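Local coordinates for protein phosphoserine phosphatase RsbX (Bacillus subtilis, PDB 3W40) that removes phosphate from the serine-phosphorylated stress protein RsbS and so keeps the general stress factor sigma-B in check, at residues D44-G49 against G87-I92; S23-S28 against K188-Y193. All coordinates share one frame; numbering follows the deposited sequence. Where two conformers were deposited one is given.

How the contacts relate
Both contacts lie at the magnesium end of the PPM (PP2C-like) fold, on the same side of the chain's centre, with their own centres about 10 Å apart. Contact 1 joins strands 37-45 and 88-96 within the five-stranded antiparallel sheet. Contact 2 runs from strand 27-33, the neighbour of 37-45 in that sheet, across to strand 191-198 of the six-stranded sheet. Along the chain, contact 1 is nested inside the loop that contact 2 closes. The two touch where Gly45 N approaches Gly26 O at 2.9 Å, a probable hydrogen bond. Both reach the same magnesium ion and share its three waters, so the two sheets meet over one metal site.

Contact 1. Residues D44-G49 against G87-I92; sequences DGLGSG and GATASI. With MG (magnesium ion), chain C.
Asp44 and Thr89 form an antiparallel hydrogen-bonded pair where strand 37-45 ends beside strand 88-96. Asp44 N donates to Thr89 O at 2.8 Å, and Thr89 N returns a bond to Asp44 O at 2.9 Å. The next pair, Gly45 with Ala88, is non-hydrogen-bonded. Gly45 CA and Ala88 CA are 4.1 Å apart, and Ala88 CB rests near Gly45 CA. Leu46 N then donates to Gly87 O in a nearly straight bond (174° at the hydrogen). Thr89 OG1 sits between its own backbone N and carbonyl carbon (chi1 61°). There Thr89 OG1 meets Asp44 CB at 3.4 Å and makes a weak bond to Asp44 O. This buried seam is the tight part. Helix 49-65 packs on it through Ile59, which touches Ala88.

The Leu46 end is looser. Leu46 lays CD1 alongside Ala88 CA at 3.7 Å and is partly exposed. After it the chain turns to the exposed surface.

A chi1 of -179° swings the Asp44 carboxylate clear of the strand pair, toward the magnesium. Asp44 OD2 binds magnesium at 2.1 Å. Asp44 OD1 lies 3.0 Å from the O of a metal-bound water that can donate to it, though more acceptors compete for that water than it has protons. Asp156 and Asp189 are further ligands. The paired backbone thus anchors Asp44, and its oxygens serve the metal shell, one directly and the other probably through water.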
ATOM      1  N   ASP A  44      -2.602  -8.453   0.357  1.00  6.29           N
ATOM      2  CA  ASP A  44      -1.874  -9.730   0.304  1.00  6.27           C
ATOM      3  C   ASP A  44      -2.895 -10.818   0.688  1.00  5.78           C
ATOM      4  O   ASP A  44      -3.378 -10.842   1.841  1.00  6.12           O
ATOM      5  CB  ASP A  44      -0.654  -9.669   1.256  1.00  7.57           C
ATOM      6  CG  ASP A  44       0.193 -10.966   1.245  1.00  8.02           C
ATOM      7  OD1 ASP A  44      -0.248 -11.980   0.628  1.00  8.74           O
ATOM      8  OD2 ASP A  44       1.287 -11.001   1.890  1.00  8.07           O
ATOM      9  N   GLY A  45      -3.287 -11.638  -0.285  1.00  5.41           N
ATOM     10  CA  GLY A  45      -4.317 -12.651  -0.011  1.00  6.48           C
ATOM     11  C   GLY A  45      -3.803 -13.784   0.877  1.00  5.91           C
ATOM     12  O   GLY A  45      -2.627 -14.165   0.815  1.00  7.45           O
ATOM     13  N   LEU A  46      -4.674 -14.291   1.716  1.00  7.24           N
ATOM     14  CA  LEU A  46      -4.367 -15.470   2.512  1.00  7.48           C
ATOM     15  C   LEU A  46      -4.434 -16.696   1.609  1.00  8.67           C
ATOM     16  O   LEU A  46      -4.938 -16.634   0.459  1.00 10.73           O
ATOM     17  CB  LEU A  46      -5.270 -15.620   3.738  1.00  7.46           C
ATOM     18  CG  LEU A  46      -4.779 -14.854   4.983  1.00  7.86           C
ATOM     19  CD1 LEU A  46      -4.818 -13.297   4.848  1.00  7.67           C
ATOM     20  CD2 LEU A  46      -5.587 -15.287   6.221  1.00 12.71           C
ATOM     21  N   GLY A  47      -4.011 -17.838   2.139  0.60  9.36           N
ATOM     22  CA  GLY A  47      -3.976 -19.084   1.386  0.60  8.89           C
ATOM     23  C   GLY A  47      -3.003 -18.971   0.233  0.60  8.93           C
ATOM     24  O   GLY A  47      -2.015 -18.261   0.298  0.60 10.25           O
ATOM     25  N   SER A  48      -3.268 -19.706  -0.838  0.60  7.82           N
ATOM     26  CA  SER A  48      -2.323 -19.850  -1.945  0.60  9.77           C
ATOM     27  C   SER A  48      -3.055 -19.962  -3.269  0.60  8.22           C
ATOM     28  O   SER A  48      -4.293 -20.016  -3.309  0.60  8.08           O
ATOM     29  CB  SER A  48      -1.430 -21.083  -1.755  0.60 10.38           C
ATOM     30  OG  SER A  48      -2.192 -22.253  -1.749  0.60 15.97           O
ATOM     31  N   GLY A  49      -2.272 -19.932  -4.342  0.60  8.12           N
ATOM     32  CA  GLY A  49      -2.789 -20.174  -5.674  0.60  7.37           C
ATOM     33  C   GLY A  49      -3.842 -19.176  -6.100  0.60  7.70           C
ATOM     34  O   GLY A  49      -3.790 -18.011  -5.738  0.60  7.92           O
ATOM     35  N   GLY A  87      -9.593 -14.431   2.387  1.00  9.48           N
ATOM     36  CA  GLY A  87      -9.352 -13.214   3.150  1.00  9.11           C
ATOM     37  C   GLY A  87      -8.044 -12.601   2.676  1.00  7.04           C
ATOM     38  O   GLY A  87      -7.300 -13.173   1.866  1.00  8.30           O
ATOM     39  N   ALA A  88      -7.751 -11.406   3.205  1.00  6.69           N
ATOM     40  CA  ALA A  88      -6.519 -10.702   2.831  1.00  6.43           C
ATOM     41  C   ALA A  88      -6.092  -9.724   3.874  1.00  5.17           C
ATOM     42  O   ALA A  88      -6.908  -9.188   4.630  1.00  7.15           O
ATOM     43  CB  ALA A  88      -6.707  -9.944   1.512  1.00  7.58           C
ATOM     44  N   THR A  89      -4.793  -9.444   3.929  1.00  5.13           N
ATOM     45  CA  THR A  89      -4.349  -8.259   4.652  1.00  5.40           C
ATOM     46  C   THR A  89      -4.336  -7.092   3.657  1.00  5.85           C
ATOM     47  O   THR A  89      -4.160  -7.327   2.457  1.00  5.92           O
ATOM     48  CB  THR A  89      -2.998  -8.507   5.295  1.00  6.10           C
ATOM     49  OG1 THR A  89      -2.029  -8.809   4.294  1.00  7.46           O
ATOM     50  CG2 THR A  89      -3.084  -9.612   6.296  1.00  7.80           C
ATOM     51  N   ALA A  90      -4.632  -5.876   4.117  1.00  6.10           N
ATOM     52  CA  ALA A  90      -4.746  -4.786   3.184  1.00  6.44           C
ATOM     53  C   ALA A  90      -4.598  -3.424   3.827  1.00  6.43           C
ATOM     54  O   ALA A  90      -4.868  -3.268   5.009  1.00  7.39           O
ATOM     55  CB  ALA A  90      -6.125  -4.845   2.556  1.00  8.27           C
ATOM     56  N   SER A  91      -4.154  -2.450   3.026  1.00  5.72           N
ATOM     57  CA  SER A  91      -4.006  -1.061   3.452  1.00  7.12           C
ATOM     58  C   SER A  91      -4.528  -0.157   2.361  1.00  5.68           C
ATOM     59  O   SER A  91      -4.301  -0.435   1.134  1.00  7.31           O
ATOM     60  CB  SER A  91      -2.550  -0.676   3.658  1.00  8.92           C
ATOM     61  OG  SER A  91      -2.051  -1.495   4.706  1.00 12.43           O
ATOM     62  N   ILE A  92      -5.274   0.863   2.771  1.00  5.86           N
ATOM     63  CA  ILE A  92      -5.861   1.792   1.807  1.00  6.08           C
ATOM     64  C   ILE A  92      -5.477   3.207   2.175  1.00  5.86           C
ATOM     65  O   ILE A  92      -5.611   3.617   3.349  1.00  5.98           O
ATOM     66  CB  ILE A  92      -7.398   1.700   1.785  1.00  6.91           C
ATOM     67  CG1 ILE A  92      -7.793   0.272   1.380  1.00 11.39           C
ATOM     68  CG2 ILE A  92      -8.005   2.627   0.642  1.00  9.41           C
ATOM     69  CD1 ILE A  92      -9.312  -0.004   1.383  1.00 16.84           C
TER
HETATM   70 MG    MG C 201       3.120 -12.031   1.643  1.00  7.08          MG
HETATM   71  O   HOH W   1       2.355 -13.532   0.423  1.00 10.98           O
HETATM   72  O   HOH W   2       3.464 -10.764   0.046  1.00  7.19           O
HETATM   73  O   HOH W   3       2.623 -13.402   3.213  1.00 10.99           O

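Contact 2. Residues S23-S28 against K188-Y193; sequences SICGDS and KDDLTY. With MG (magnesium ion), chain C.
This contact forms one flank of the magnesium site of a PPM-type phosphatase, where the start of strand 27-33 and the loop before it meet the start of strand 191-198. Asp190 reaches across with its carboxylate, and Asp190 OD2 accepts a bond from Gly26 N at 2.8 Å. The donor stands above the carboxylate plane, 49° out of it. Cys25 SG packs against Asp190 CG at 3.8 Å and also accepts a bond from Asp27 N. Lys22 forms a salt bridge with Asp190 OD2, which probably helps to offset the negative charge here.

The side chains of Asp27 and Asp190 pass one another running opposite ways, with carboxylate planes 75° apart. Asp27 OD2 receives the hydroxyl of Thr192 on its anti lone pair, with Thr192 OG1 2.7 Å away. Thr155 also bonds to this oxygen, so two hydroxyls fix the buried carboxylate. Asp27 CG lies opposite the carbonyl carbon (chi1 -79°), which sends the carboxylate toward Thr192 and the waters. OD2 takes the hydroxyls and OD1 faces the waters.

This is the metal centre of the PP2C-like fold, set at the end of its two sheets. Asp189 OD2 binds magnesium directly at 2.1 Å. Asp27 takes part from the second shell. One metal-bound water donates to Asp27 OD1 at 2.8 Å and to the backbone O of Asp190. Another water, not among the metal ligands, lies within bonding distance of both Asp27 OD1 and Asp190 OD2, and probably links them. Asp27 OD1 and Asp190 OD2, like charges, stay 4.5 Å apart.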
ATOM      1  N   SER A  23       3.771 -18.863 -10.324  1.00 14.77           N
ATOM      2  CA  SER A  23       3.109 -18.263 -11.478  1.00 15.88           C
ATOM      3  C   SER A  23       2.092 -17.215 -11.088  1.00 14.33           C
ATOM      4  O   SER A  23       2.048 -16.170 -11.742  1.00 15.05           O
ATOM      5  CB  SER A  23       2.396 -19.355 -12.312  1.00 16.93           C
ATOM      6  OG  SER A  23       1.583 -18.751 -13.283  1.00 20.06           O
ATOM      7  N   ILE A  24       1.302 -17.480 -10.027  1.00 13.87           N
ATOM      8  CA  ILE A  24       0.166 -16.601  -9.659  1.00 13.01           C
ATOM      9  C   ILE A  24       0.527 -15.779  -8.430  1.00 11.85           C
ATOM     10  O   ILE A  24       0.770 -16.335  -7.357  1.00 13.86           O
ATOM     11  CB  ILE A  24      -1.137 -17.409  -9.384  1.00 12.55           C
ATOM     12  CG1 ILE A  24      -1.556 -18.242 -10.620  1.00 15.30           C
ATOM     13  CG2 ILE A  24      -2.271 -16.568  -8.940  1.00 12.97           C
ATOM     14  CD1 ILE A  24      -1.569 -17.401 -11.936  1.00 23.12           C
ATOM     15  N   CYS A  25       0.566 -14.457  -8.587  1.00 11.12           N
ATOM     16  CA  CYS A  25       0.847 -13.558  -7.460  1.00  9.71           C
ATOM     17  C   CYS A  25      -0.333 -13.531  -6.526  1.00  8.60           C
ATOM     18  O   CYS A  25      -1.483 -13.405  -6.952  1.00 10.67           O
ATOM     19  CB  CYS A  25       1.062 -12.152  -8.013  1.00 11.15           C
ATOM     20  SG  CYS A  25       1.848 -11.087  -6.775  1.00 12.70           S
ATOM     21  N   GLY A  26      -0.056 -13.591  -5.221  1.00  8.00           N
ATOM     22  CA  GLY A  26      -1.099 -13.480  -4.215  1.00  8.36           C
ATOM     23  C   GLY A  26      -1.321 -12.027  -3.751  1.00  6.85           C
ATOM     24  O   GLY A  26      -2.287 -11.777  -3.055  1.00  8.32           O
ATOM     25  N   ASP A  27      -0.443 -11.079  -4.150  1.00  6.76           N
ATOM     26  CA  ASP A  27      -0.547  -9.675  -3.759  1.00  7.07           C
ATOM     27  C   ASP A  27      -1.273  -8.954  -4.905  1.00  7.32           C
ATOM     28  O   ASP A  27      -1.195  -9.363  -6.050  1.00  9.54           O
ATOM     29  CB  ASP A  27       0.865  -9.062  -3.767  1.00  7.05           C
ATOM     30  CG  ASP A  27       1.748  -9.387  -2.541  1.00  7.71           C
ATOM     31  OD1 ASP A  27       1.357 -10.143  -1.660  1.00  7.06           O
ATOM     32  OD2 ASP A  27       2.908  -8.848  -2.547  1.00  8.95           O
ATOM     33  N   SER A  28      -1.976  -7.895  -4.578  1.00  6.90           N
ATOM     34  CA  SER A  28      -2.539  -7.014  -5.578  0.50  6.56           C
ATOM     35  C   SER A  28      -2.317  -5.560  -5.156  1.00  6.75           C
ATOM     36  O   SER A  28      -1.975  -5.257  -4.000  1.00  9.02           O
ATOM     37  CB  SER A  28      -4.052  -7.261  -5.828  0.50  7.03           C
ATOM     38  OG  SER A  28      -4.392  -8.586  -6.216  0.50  8.77           O
ATOM     39  N   LYS A 188      11.674 -14.710  -1.672  1.00 17.86           N
ATOM     40  CA  LYS A 188      11.085 -15.685  -0.733  1.00 16.68           C
ATOM     41  C   LYS A 188       9.548 -15.631  -0.671  1.00 15.49           C
ATOM     42  O   LYS A 188       8.907 -16.625  -0.357  1.00 17.02           O
ATOM     43  CB  LYS A 188      11.615 -15.438   0.667  1.00 19.13           C
ATOM     44  CG  LYS A 188      11.530 -16.618   1.609  1.00 24.24           C
ATOM     45  CD  LYS A 188      12.631 -16.502   2.649  1.00 29.66           C
ATOM     46  CE  LYS A 188      14.031 -16.481   1.995  1.00 33.18           C
ATOM     47  NZ  LYS A 188      14.696 -17.815   1.993  1.00 37.12           N
ATOM     48  N   ASP A 189       8.970 -14.459  -0.935  1.00 11.95           N
ATOM     49  CA  ASP A 189       7.524 -14.299  -0.963  1.00 10.90           C
ATOM     50  C   ASP A 189       7.242 -13.338  -2.105  1.00  9.19           C
ATOM     51  O   ASP A 189       8.156 -12.666  -2.572  1.00 10.04           O
ATOM     52  CB  ASP A 189       7.044 -13.669   0.335  1.00 10.68           C
ATOM     53  CG  ASP A 189       5.488 -13.643   0.474  1.00 10.02           C
ATOM     54  OD1 ASP A 189       4.787 -14.331  -0.338  1.00 11.40           O
ATOM     55  OD2 ASP A 189       4.985 -12.905   1.365  1.00  9.68           O
ATOM     56  N   ASP A 190       5.984 -13.262  -2.534  1.00  8.47           N
ATOM     57  CA  ASP A 190       5.553 -12.117  -3.383  1.00  7.31           C
ATOM     58  C   ASP A 190       5.931 -10.810  -2.697  1.00  6.64           C
ATOM     59  O   ASP A 190       5.814 -10.714  -1.486  1.00  7.62           O
ATOM     60  CB  ASP A 190       4.052 -12.136  -3.540  1.00  7.68           C
ATOM     61  CG  ASP A 190       3.542 -13.408  -4.244  1.00  9.09           C
ATOM     62  OD1 ASP A 190       4.232 -13.987  -5.108  1.00  9.68           O
ATOM     63  OD2 ASP A 190       2.416 -13.843  -3.924  1.00  9.58           O
ATOM     64  N   LEU A 191       6.369  -9.816  -3.483  1.00  7.12           N
ATOM     65  CA  LEU A 191       6.858  -8.572  -2.894  1.00  6.59           C
ATOM     66  C   LEU A 191       6.205  -7.462  -3.700  1.00  6.99           C
ATOM     67  O   LEU A 191       6.417  -7.395  -4.919  1.00  8.22           O
ATOM     68  CB  LEU A 191       8.386  -8.571  -2.995  1.00  8.83           C
ATOM     69  CG  LEU A 191       9.170  -7.478  -2.248  1.00 10.18           C
ATOM     70  CD1 LEU A 191      10.627  -7.829  -2.126  1.00 12.98           C
ATOM     71  CD2 LEU A 191       9.051  -6.093  -2.848  1.00 13.86           C
ATOM     72  N   THR A 192       5.454  -6.599  -3.015  1.00  6.24           N
ATOM     73  CA  THR A 192       4.776  -5.462  -3.640  1.00  5.89           C
ATOM     74  C   THR A 192       5.012  -4.220  -2.828  1.00  5.93           C
ATOM     75  O   THR A 192       4.909  -4.273  -1.605  1.00  7.04           O
ATOM     76  CB  THR A 192       3.269  -5.682  -3.740  1.00  6.68           C
ATOM     77  OG1 THR A 192       3.012  -6.890  -4.457  1.00  8.49           O
ATOM     78  CG2 THR A 192       2.565  -4.560  -4.484  1.00  8.48           C
ATOM     79  N   TYR A 193       5.387  -3.108  -3.480  1.00  5.98           N
ATOM     80  CA  TYR A 193       5.409  -1.831  -2.777  1.00  6.50           C
ATOM     81  C   TYR A 193       5.003  -0.699  -3.683  1.00  4.98           C
ATOM     82  O   TYR A 193       5.113  -0.777  -4.883  1.00  5.10           O
ATOM     83  CB  TYR A 193       6.751  -1.567  -2.091  1.00  7.33           C
ATOM     84  CG  TYR A 193       7.989  -1.483  -2.958  1.00  7.46           C
ATOM     85  CD1 TYR A 193       8.293  -0.317  -3.705  1.00  7.69           C
ATOM     86  CD2 TYR A 193       8.873  -2.549  -3.027  1.00  7.91           C
ATOM     87  CE1 TYR A 193       9.444  -0.273  -4.458  1.00  9.91           C
ATOM     88  CE2 TYR A 193      10.049  -2.492  -3.715  1.00  9.96           C
ATOM     89  CZ  TYR A 193      10.329  -1.351  -4.482  1.00  8.78           C
ATOM     90  OH  TYR A 193      11.493  -1.323  -5.218  1.00 12.76           O
TER
HETATM   91 MG    MG C 201       3.120 -12.031   1.643  1.00  7.08          MG
HETATM   92  O   HOH W   2       3.464 -10.764   0.046  1.00  7.19           O
HETATM   93  O   HOH W   4       0.975 -12.875  -1.838  1.00  9.23           O
HETATM   94  O   HOH W   1       2.355 -13.532   0.423  1.00 10.98           O
HETATM   95  O   HOH W   3       2.623 -13.402   3.213  1.00 10.99           O